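Local coordinates for phospholethanolamine N-methyltransferase 2 (Haemonchus contortus, PDB 4KRI), which probably catalyses the S-adenosylmethionine-dependent methylation of phosphomonomethylethanolamine on the nematode route to phosphocholine, at residues L67-N70 / Q71-D74; D297-Q300 / H301-D304; H16-K19 / G20-P23; V144-V148 / Y149-N153. All coordinates share one frame; numbering follows the deposited sequence.

Interaction 1. Residues L67-N70 / Q71-D74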
loop_
_atom_site.group_PDB
_atom_site.type_symbol
_atom_site.label_atom_id
_atom_site.label_comp_id
_atom_site.label_asym_id
_atom_site.label_seq_id
_atom_site.Cartn_x
_atom_site.Cartn_y
_atom_site.Cartn_z
ATOM N N LEU A 67 5.232 -5.008 -21.947
ATOM C CA LEU A 67 6.006 -3.872 -22.385
ATOM C C LEU A 67 6.757 -3.373 -21.165
ATOM O O LEU A 67 6.143 -3.026 -20.149
ATOM C CB LEU A 67 5.057 -2.780 -22.874
ATOM C CG LEU A 67 5.718 -1.456 -23.257
ATOM C CD1 LEU A 67 6.728 -1.640 -24.391
ATOM C CD2 LEU A 67 4.645 -0.464 -23.647
ATOM N N ILE A 68 8.083 -3.351 -21.257
ATOM C CA ILE A 68 8.918 -2.882 -20.159
ATOM C C ILE A 68 9.501 -1.541 -20.552
ATOM O O ILE A 68 10.174 -1.435 -21.571
ATOM C CB ILE A 68 10.063 -3.874 -19.895
ATOM C CG1 ILE A 68 9.477 -5.268 -19.620
ATOM C CG2 ILE A 68 10.907 -3.417 -18.720
ATOM C CD1 ILE A 68 10.506 -6.365 -19.618
ATOM N N VAL A 69 9.229 -0.511 -19.754
ATOM C CA VAL A 69 9.665 0.836 -20.085
ATOM C C VAL A 69 10.593 1.290 -18.979
ATOM O O VAL A 69 10.181 1.419 -17.826
ATOM C CB VAL A 69 8.471 1.803 -20.204
ATOM C CG1 VAL A 69 8.939 3.218 -20.556
ATOM C CG2 VAL A 69 7.509 1.307 -21.266
ATOM N N ASN A 70 11.850 1.533 -19.324
ATOM C CA ASN A 70 12.866 1.743 -18.305
ATOM C C ASN A 70 13.610 3.072 -18.474
ATOM O O ASN A 70 14.377 3.245 -19.418
ATOM C CB ASN A 70 13.866 0.578 -18.339
ATOM C CG ASN A 70 14.843 0.620 -17.186
ATOM O OD1 ASN A 70 14.509 1.090 -16.095
ATOM N ND2 ASN A 70 16.049 0.129 -17.412
ATOM N N GLN A 71 13.344 4.011 -17.564
ATOM C CA GLN A 71 14.000 5.327 -17.565
ATOM C C GLN A 71 13.842 6.064 -18.891
ATOM O O GLN A 71 14.792 6.658 -19.398
ATOM C CB GLN A 71 15.482 5.197 -17.206
ATOM C CG GLN A 71 15.723 4.666 -15.794
ATOM C CD GLN A 71 15.574 5.727 -14.684
ATOM O OE1 GLN A 71 14.570 6.465 -14.603
ATOM N NE2 GLN A 71 16.582 5.788 -13.807
ATOM N N ALA A 72 12.629 6.042 -19.430
ATOM C CA ALA A 72 12.384 6.579 -20.766
ATOM C C ALA A 72 11.473 7.802 -20.759
ATOM O O ALA A 72 11.237 8.407 -21.809
ATOM C CB ALA A 72 11.795 5.489 -21.658
ATOM N N LEU A 73 10.968 8.170 -19.585
ATOM C CA LEU A 73 9.896 9.158 -19.512
ATOM C C LEU A 73 10.264 10.480 -18.840
ATOM O O LEU A 73 9.384 11.147 -18.302
ATOM C CB LEU A 73 8.678 8.568 -18.796
ATOM C CG LEU A 73 8.058 7.322 -19.421
ATOM C CD1 LEU A 73 6.685 7.063 -18.818
ATOM C CD2 LEU A 73 7.969 7.471 -20.927
ATOM N N ASP A 74 11.542 10.854 -18.863
ATOM C CA ASP A 74 11.972 12.118 -18.247
ATOM C C ASP A 74 11.169 13.313 -18.762
ATOM O O ASP A 74 10.769 14.185 -17.998
ATOM C CB ASP A 74 13.457 12.377 -18.514
ATOM C CG ASP A 74 14.356 11.317 -17.918
ATOM O OD1 ASP A 74 13.850 10.463 -17.159
ATOM O OD2 ASP A 74 15.575 11.349 -18.204
#
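Val-69 and Asn-70 are the last extended residues of strand 64-70, and the chain then swings out of the sheet at Gln-71, whose positive phi of 55° puts it in the left-handed region. This kink folds Ala-72 and Leu-73 back beside the strand end. Across the bend the link is apolar: CG1 of Val-69, held anti to its own nitrogen (chi1 -180°), meets CB of Ala-72 at 3.8 Å. The same methyl lies 4.3 Å from CG of Leu-73, a looser approach, so one branch of Val-69 serves both loop residues. Phe-86 of helix 80-93 and Leu-102 of strand 98-105 complete this apolar cluster. On the polar side Asn-70 and Gln-71 run past each other obliquely with their amide planes 23° apart. OD1 of Asn-70 lies 3.8 Å from CG of Gln-71, and its hydrogen bond goes elsewhere. Each amide oxygen has its partner on the neighbouring strand 98-105, OD1 of Asn-70 accepting from Arg-103 NH1 and OE1 of Gln-71 from the backbone nitrogen of Asp-105. Gln-104 binds the loop again, at Leu-73 N and Asp-74 OD1. The turn is thus defined by its backbone angles and by methyl packing, while the amide oxygens of Asn-70 and Gln-71 hold the strand end to its parallel neighbour, strand 98-105.

Interaction 2. Residues D297-Q300 / H301-D304. With SAH (S-adenosyl-L-homocysteine), chain D.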
loop_
_atom_site.group_PDB
_atom_site.type_symbol
_atom_site.label_atom_id
_atom_site.label_comp_id
_atom_site.label_asym_id
_atom_site.label_seq_id
_atom_site.Cartn_x
_atom_site.Cartn_y
_atom_site.Cartn_z
ATOM N N ASP A 297 -4.699 -1.437 12.961
ATOM C CA ASP A 297 -5.920 -0.676 12.741
ATOM C C ASP A 297 -6.194 -0.425 11.260
ATOM O O ASP A 297 -6.604 0.665 10.853
ATOM C CB ASP A 297 -5.886 0.606 13.587
ATOM C CG ASP A 297 -5.733 0.296 15.066
ATOM O OD1 ASP A 297 -6.292 -0.735 15.515
ATOM O OD2 ASP A 297 -5.033 1.037 15.776
ATOM N N CYS A 298 -5.996 -1.484 10.479
ATOM C CA CYS A 298 -6.206 -1.471 9.039
ATOM C C CYS A 298 -7.370 -2.365 8.622
ATOM O O CYS A 298 -8.176 -1.984 7.769
ATOM C CB CYS A 298 -4.925 -1.952 8.335
ATOM S SG CYS A 298 -5.134 -2.601 6.645
ATOM N N ILE A 299 -7.474 -3.552 9.210
ATOM C CA ILE A 299 -8.290 -4.570 8.549
ATOM C C ILE A 299 -9.797 -4.390 8.669
ATOM O O ILE A 299 -10.539 -5.103 8.014
ATOM C CB ILE A 299 -7.859 -6.034 8.855
ATOM C CG1 ILE A 299 -8.287 -6.464 10.253
ATOM C CG2 ILE A 299 -6.352 -6.205 8.646
ATOM C CD1 ILE A 299 -8.273 -7.993 10.435
ATOM N N GLN A 300 -10.253 -3.415 9.452
ATOM C CA GLN A 300 -11.673 -3.060 9.404
ATOM C C GLN A 300 -12.062 -2.523 8.017
ATOM O O GLN A 300 -13.245 -2.453 7.684
ATOM C CB GLN A 300 -12.057 -2.065 10.514
ATOM C CG GLN A 300 -11.499 -0.654 10.345
ATOM C CD GLN A 300 -10.077 -0.525 10.837
ATOM O OE1 GLN A 300 -9.630 -1.296 11.692
ATOM N NE2 GLN A 300 -9.356 0.449 10.301
ATOM N N HIS A 301 -11.063 -2.150 7.216
ATOM C CA HIS A 301 -11.284 -1.723 5.831
ATOM C C HIS A 301 -11.504 -2.898 4.874
ATOM O O HIS A 301 -11.993 -2.707 3.757
ATOM C CB HIS A 301 -10.076 -0.915 5.310
ATOM C CG HIS A 301 -9.947 0.449 5.907
ATOM N ND1 HIS A 301 -10.846 1.463 5.649
ATOM C CD2 HIS A 301 -8.993 0.989 6.709
ATOM C CE1 HIS A 301 -10.467 2.560 6.281
ATOM N NE2 HIS A 301 -9.349 2.300 6.933
ATOM N N ILE A 302 -11.144 -4.105 5.309
ATOM C CA ILE A 302 -11.049 -5.250 4.402
ATOM C C ILE A 302 -12.185 -6.240 4.592
ATOM O O ILE A 302 -12.350 -6.800 5.679
ATOM C CB ILE A 302 -9.700 -5.963 4.585
ATOM C CG1 ILE A 302 -8.571 -5.013 4.193
ATOM C CG2 ILE A 302 -9.631 -7.233 3.742
ATOM C CD1 ILE A 302 -7.169 -5.562 4.484
ATOM N N LYS A 303 -12.971 -6.449 3.537
ATOM C CA LYS A 303 -14.145 -7.314 3.621
ATOM C C LYS A 303 -13.762 -8.783 3.747
ATOM O O LYS A 303 -14.235 -9.476 4.660
ATOM C CB LYS A 303 -15.049 -7.106 2.404
ATOM C CG LYS A 303 -16.323 -7.959 2.410
ATOM C CD LYS A 303 -17.225 -7.600 1.247
ATOM C CE LYS A 303 -18.513 -8.407 1.316
ATOM N NZ LYS A 303 -19.464 -8.072 0.230
ATOM N N ASP A 304 -12.914 -9.260 2.839
ATOM C CA ASP A 304 -12.608 -10.690 2.789
ATOM C C ASP A 304 -11.526 -11.090 3.784
ATOM O O ASP A 304 -10.381 -11.325 3.403
ATOM C CB ASP A 304 -12.190 -11.121 1.373
ATOM C CG ASP A 304 -12.381 -12.607 1.130
ATOM O OD1 ASP A 304 -12.423 -13.394 2.106
ATOM O OD2 ASP A 304 -12.500 -13.001 -0.051
HETATM N N SAH D . -0.826 1.189 10.439
HETATM C CA SAH D . -0.755 2.669 10.318
HETATM C CB SAH D . -1.928 3.189 9.398
HETATM C CG SAH D . -3.352 3.051 9.925
HETATM S SD SAH D . -4.595 3.646 8.733
HETATM C C SAH D . -0.682 3.319 11.643
HETATM O O SAH D . -0.601 2.643 12.658
HETATM O OXT SAH D . -0.472 4.520 11.701
HETATM C "C5'" SAH D . -5.150 2.232 7.763
HETATM C "C4'" SAH D . -4.460 2.026 6.536
HETATM O "O4'" SAH D . -4.863 0.742 5.990
HETATM C "C3'" SAH D . -4.877 3.027 5.527
HETATM O "O3'" SAH D . -3.737 3.752 5.117
HETATM C "C2'" SAH D . -5.425 2.260 4.408
HETATM O "O2'" SAH D . -5.099 2.812 3.154
HETATM C "C1'" SAH D . -4.818 0.911 4.609
HETATM N N9 SAH D . -5.547 -0.181 3.875
HETATM C C8 SAH D . -6.866 -0.475 3.951
HETATM N N7 SAH D . -7.095 -1.557 3.200
HETATM C C5 SAH D . -5.928 -1.965 2.661
HETATM C C6 SAH D . -5.583 -3.023 1.809
HETATM N N6 SAH D . -6.529 -3.906 1.338
HETATM N N1 SAH D . -4.285 -3.148 1.453
HETATM C C2 SAH D . -3.351 -2.299 1.896
HETATM N N3 SAH D . -3.651 -1.280 2.721
HETATM C C4 SAH D . -4.926 -1.083 3.104
#
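NE2 of Gln-300, which lies 3.7 Å from CD2 of His-301, donates to the backbone oxygen of Asp-297 at 2.8 Å. The bond is nearly straight, N-H...O 170°, and lies in the plane of the Gln-300 amide, although it reaches the carbonyl from above its plane. With CG placed between backbone nitrogen and carbonyl carbon (chi1 70°) and a bend at chi2, the side chain curls back over its own turn. OE1 accepts from Tyr-327 N, so both ends of the amide are held. Two backbone bonds wind the chain into a 3-10 turn: His-301 N to Cys-298 O at 2.9 Å, and Ile-302 N to Ile-299 O, also 2.9 Å. The His-301 ring runs alongside the Gln-300 amide, their planes 55° apart, and brings one edge to Cys-298 O; its NE2 is hydrogen-bonded to Tyr-185 OH. One side of the turn meets S-adenosylhomocysteine. CB of His-301 is 3.5 Å from C8 of the adenine, and CD1 of Ile-302 reaches 3.6 Å from N6, while CB of Cys-298 lies 3.6 Å from the ribose O4'. Asp-297, which lines both pockets, and Gln-300 belong to the phosphomonomethylethanolamine pocket; the Gln-300 side chain is about 4 Å from this ligand, and Asp-297 OD1 is held by Trp-424 and Thr-325. The polar network fixes a turn whose apolar atoms face the adenosine, as expected after strand four of class I methyltransferases.

Interaction 3. Residues H16-K19 / G20-P23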
loop_
_atom_site.group_PDB
_atom_site.type_symbol
_atom_site.label_atom_id
_atom_site.label_comp_id
_atom_site.label_asym_id
_atom_site.label_seq_id
_atom_site.Cartn_x
_atom_site.Cartn_y
_atom_site.Cartn_z
ATOM N N HIS A 16 4.985 -11.296 -11.058
ATOM C CA HIS A 16 3.910 -11.192 -10.065
ATOM C C HIS A 16 2.550 -11.359 -10.729
ATOM O O HIS A 16 1.606 -11.892 -10.124
ATOM C CB HIS A 16 3.945 -9.850 -9.344
ATOM C CG HIS A 16 5.134 -9.676 -8.458
ATOM N ND1 HIS A 16 5.615 -8.437 -8.091
ATOM C CD2 HIS A 16 5.945 -10.587 -7.867
ATOM C CE1 HIS A 16 6.670 -8.595 -7.312
ATOM N NE2 HIS A 16 6.890 -9.887 -7.156
ATOM N N VAL A 17 2.447 -10.867 -11.963
ATOM C CA VAL A 17 1.204 -10.918 -12.716
ATOM C C VAL A 17 1.102 -12.177 -13.566
ATOM O O VAL A 17 0.073 -12.858 -13.543
ATOM C CB VAL A 17 1.048 -9.698 -13.637
ATOM C CG1 VAL A 17 -0.304 -9.732 -14.331
ATOM C CG2 VAL A 17 1.197 -8.432 -12.843
ATOM N N ILE A 18 2.153 -12.502 -14.313
ATOM C CA ILE A 18 2.064 -13.627 -15.248
ATOM C C ILE A 18 2.505 -14.971 -14.655
ATOM O O ILE A 18 2.379 -16.012 -15.307
ATOM C CB ILE A 18 2.778 -13.351 -16.595
ATOM C CG1 ILE A 18 4.292 -13.300 -16.405
ATOM C CG2 ILE A 18 2.271 -12.048 -17.201
ATOM C CD1 ILE A 18 5.079 -13.222 -17.722
ATOM N N LYS A 19 3.002 -14.941 -13.422
ATOM C CA LYS A 19 3.300 -16.170 -12.686
ATOM C C LYS A 19 4.365 -17.032 -13.376
ATOM O O LYS A 19 5.480 -16.573 -13.609
ATOM C CB LYS A 19 2.017 -16.976 -12.445
ATOM C CG LYS A 19 0.922 -16.184 -11.738
ATOM C CD LYS A 19 1.153 -16.141 -10.243
ATOM C CE LYS A 19 0.000 -15.454 -9.518
ATOM N NZ LYS A 19 0.135 -13.970 -9.531
ATOM N N GLY A 20 4.024 -18.278 -13.689
ATOM C CA GLY A 20 4.999 -19.185 -14.282
ATOM C C GLY A 20 5.127 -19.065 -15.791
ATOM O O GLY A 20 5.956 -19.746 -16.395
ATOM N N ALA A 21 4.306 -18.208 -16.402
ATOM C CA ALA A 21 4.322 -18.028 -17.857
ATOM C C ALA A 21 5.591 -17.350 -18.324
ATOM O O ALA A 21 6.153 -16.514 -17.613
ATOM C CB ALA A 21 3.116 -17.211 -18.313
ATOM N N GLU A 22 6.038 -17.700 -19.524
ATOM C CA GLU A 22 7.017 -16.862 -20.186
ATOM C C GLU A 22 6.273 -16.095 -21.265
ATOM O O GLU A 22 5.525 -16.688 -22.046
ATOM C CB GLU A 22 8.163 -17.690 -20.760
ATOM C CG GLU A 22 9.076 -18.286 -19.688
ATOM C CD GLU A 22 9.749 -17.228 -18.831
ATOM O OE1 GLU A 22 10.201 -16.194 -19.371
ATOM O OE2 GLU A 22 9.848 -17.431 -17.605
ATOM N N PRO A 23 6.472 -14.774 -21.305
ATOM C CA PRO A 23 5.727 -13.958 -22.266
ATOM C C PRO A 23 6.168 -14.255 -23.700
ATOM O O PRO A 23 7.374 -14.375 -23.972
ATOM C CB PRO A 23 6.080 -12.523 -21.861
ATOM C CG PRO A 23 7.441 -12.642 -21.194
ATOM C CD PRO A 23 7.434 -13.983 -20.510
#
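Helix 5-18 ends here in a tight turn, with Ile-18 as its last residue and Ala-21 and Pro-23 on the loop that leads into strand 25-29. The turn is type II', running from Ile-18 to Ala-21, and is closed by Ala-21 N donating to Ile-18 O at 3.1 Å. Lys-19 takes the first corner with a positive phi of 62°, a position where glycine is common in such turns. Beyond the turn, the CD1 methyl of Ile-18 touches CD of Pro-23 at 3.7 Å, the two side chains crossing at about a right angle. That methyl also lies 3.5 Å from Ala-21 O. It gets there because CG1 stands between the backbone nitrogen and the carbonyl carbon (chi1 69°), which sends the branch forward to the loop. Lys-19 turns the other way: bent at chi2 and chi4, it doubles back along the helix so that NZ donates to His-16 O at 2.6 Å. NZ has a further weak, long ion pair with Glu-284 of the methyltransferase region, and the His-16 ring meets Tyr-283 edge-to-face. Ile-18 O and His-16 O are thereby taken up by Ala-21 N and Lys-19 NZ, and the ammonium charge probably interacts favourably with the partial negative charge at the C-terminal end of the helix.

Interaction 4. Residues V144-V148 / Y149-N153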
loop_
_atom_site.group_PDB
_atom_site.type_symbol
_atom_site.label_atom_id
_atom_site.label_comp_id
_atom_site.label_asym_id
_atom_site.label_seq_id
_atom_site.Cartn_x
_atom_site.Cartn_y
_atom_site.Cartn_z
ATOM N N VAL A 144 12.519 0.558 -6.582
ATOM C CA VAL A 144 13.700 -0.134 -7.074
ATOM C C VAL A 144 14.651 -0.336 -5.898
ATOM O O VAL A 144 15.142 0.633 -5.315
ATOM C CB VAL A 144 14.430 0.686 -8.158
ATOM C CG1 VAL A 144 15.677 -0.067 -8.648
ATOM C CG2 VAL A 144 13.490 0.954 -9.307
ATOM N N LEU A 145 14.894 -1.586 -5.524
ATOM C CA LEU A 145 15.614 -1.853 -4.274
ATOM C C LEU A 145 17.105 -1.534 -4.389
ATOM O O LEU A 145 17.736 -1.106 -3.413
ATOM C CB LEU A 145 15.372 -3.297 -3.801
ATOM C CG LEU A 145 13.920 -3.534 -3.381
ATOM C CD1 LEU A 145 13.668 -5.006 -3.099
ATOM C CD2 LEU A 145 13.579 -2.696 -2.163
ATOM N N ASP A 146 17.665 -1.717 -5.580
ATOM C CA ASP A 146 19.054 -1.370 -5.805
ATOM C C ASP A 146 19.258 0.087 -5.436
ATOM O O ASP A 146 20.287 0.465 -4.875
ATOM C CB ASP A 146 19.399 -1.586 -7.275
ATOM C CG ASP A 146 20.860 -1.466 -7.547
ATOM O OD1 ASP A 146 21.595 -2.447 -7.279
ATOM O OD2 ASP A 146 21.282 -0.390 -8.040
ATOM N N SER A 147 18.273 0.912 -5.749
ATOM C CA SER A 147 18.436 2.347 -5.533
ATOM C C SER A 147 18.389 2.686 -4.048
ATOM O O SER A 147 19.078 3.597 -3.597
ATOM C CB SER A 147 17.366 3.121 -6.307
ATOM O OG SER A 147 17.564 2.924 -7.695
ATOM N N VAL A 148 17.591 1.941 -3.285
ATOM C CA VAL A 148 17.571 2.140 -1.841
ATOM C C VAL A 148 18.915 1.777 -1.226
ATOM O O VAL A 148 19.492 2.541 -0.430
ATOM C CB VAL A 148 16.475 1.273 -1.175
ATOM C CG1 VAL A 148 16.582 1.391 0.348
ATOM C CG2 VAL A 148 15.079 1.715 -1.646
ATOM N N TYR A 149 19.433 0.612 -1.598
ATOM C CA TYR A 149 20.587 0.055 -0.901
ATOM C C TYR A 149 21.937 0.608 -1.346
ATOM O O TYR A 149 22.885 0.564 -0.576
ATOM C CB TYR A 149 20.590 -1.473 -1.012
ATOM C CG TYR A 149 19.344 -2.082 -0.405
ATOM C CD1 TYR A 149 18.918 -1.721 0.863
ATOM C CD2 TYR A 149 18.602 -3.018 -1.105
ATOM C CE1 TYR A 149 17.774 -2.282 1.417
ATOM C CE2 TYR A 149 17.461 -3.577 -0.564
ATOM C CZ TYR A 149 17.054 -3.213 0.699
ATOM O OH TYR A 149 15.908 -3.784 1.244
ATOM N N VAL A 150 22.013 1.106 -2.583
ATOM C CA VAL A 150 23.277 1.593 -3.149
ATOM C C VAL A 150 23.322 3.121 -3.218
ATOM O O VAL A 150 24.389 3.741 -3.080
ATOM C CB VAL A 150 23.517 0.990 -4.556
ATOM C CG1 VAL A 150 24.793 1.561 -5.202
ATOM C CG2 VAL A 150 23.606 -0.522 -4.464
ATOM N N HIS A 151 22.165 3.730 -3.430
ATOM C CA HIS A 151 22.116 5.177 -3.664
ATOM C C HIS A 151 21.292 5.984 -2.663
ATOM O O HIS A 151 21.072 7.185 -2.871
ATOM C CB HIS A 151 21.596 5.453 -5.078
ATOM C CG HIS A 151 22.443 4.858 -6.156
ATOM N ND1 HIS A 151 23.749 5.247 -6.371
ATOM C CD2 HIS A 151 22.172 3.915 -7.087
ATOM C CE1 HIS A 151 24.249 4.557 -7.379
ATOM N NE2 HIS A 151 23.313 3.746 -7.835
ATOM N N GLN A 152 20.855 5.352 -1.575
ATOM C CA GLN A 152 19.976 6.003 -0.606
ATOM C C GLN A 152 18.815 6.748 -1.271
ATOM O O GLN A 152 18.500 7.890 -0.923
ATOM C CB GLN A 152 20.781 6.927 0.316
ATOM C CG GLN A 152 21.538 6.178 1.423
ATOM C CD GLN A 152 22.039 7.103 2.503
ATOM O OE1 GLN A 152 22.522 8.194 2.217
ATOM N NE2 GLN A 152 21.938 6.672 3.747
ATOM N N ASN A 153 18.206 6.088 -2.250
ATOM C CA ASN A 153 17.121 6.670 -3.031
ATOM C C ASN A 153 15.881 5.794 -2.923
ATOM O O ASN A 153 15.869 4.677 -3.435
ATOM C CB ASN A 153 17.553 6.759 -4.498
ATOM C CG ASN A 153 16.467 7.317 -5.398
ATOM O OD1 ASN A 153 15.436 7.803 -4.924
ATOM N ND2 ASN A 153 16.710 7.277 -6.712
HETATM O O HOH W 1 13.840 3.478 -4.639
HETATM O O HOH W 2 23.691 0.556 -8.718
#
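The carbonyl oxygen of Ser-147 accepts two backbone bonds, from His-151 N at 3.1 Å and Asn-153 N at 3.0 Å, which arrive from opposite faces of its plane. The second bond wraps the chain round the helix end, and the reversal passes through Gln-152, which has a positive phi of 47°. Earlier in the helix, Tyr-149 N donates to Leu-145 O at 3.0 Å. The tyrosine ring, its CG anti to the carbonyl carbon (chi1 -60°), folds back on the helix: CE2 meets CB of Leu-145 at 3.9 Å, while Val-148 places CB over one face. On another side a water gives a hydrogen bond to Asp-146 OD2 at 2.7 Å and touches His-151 NE2 weakly. NE2 has a further partner in Ala-1 O, and CG1 of Val-150 sits over the centre of the imidazole. Farther out, Ser-147 OG bonds to Asp-156, and Asn-153 is held through OD1 by Leu-155 N and through ND2 by Asp-105. Ser-147 and Asn-153 are thus tied to strands 156-166 and 98-105 and to the residue just before the former. A short helix followed by a residue of positive phi here forms the connection between antiparallel strands 132-143 and 156-166 of the N-terminal region.

In the fold
Along the chain the order is interaction 3, 1, 4 and 2. Interactions 1, 3 and 4 belong to the N-terminal region, their centres 18 to 26 Å apart and nearest atoms about 7 to 9 Å apart; helix 5-18 carries interaction 3 and also touches residues of interactions 1 and 4. Interaction 2 lies in the methyltransferase domain, its centre 35 Å from that of interaction 1 and 31 Å from that of interaction 4, with the centre of the chain between. Strands 64-70 and 290-296 each lie between two parallel neighbours, and interactions 1 and 2 follow them at seemingly equivalent positions, consistent with two related domains of which the second holds the ligands.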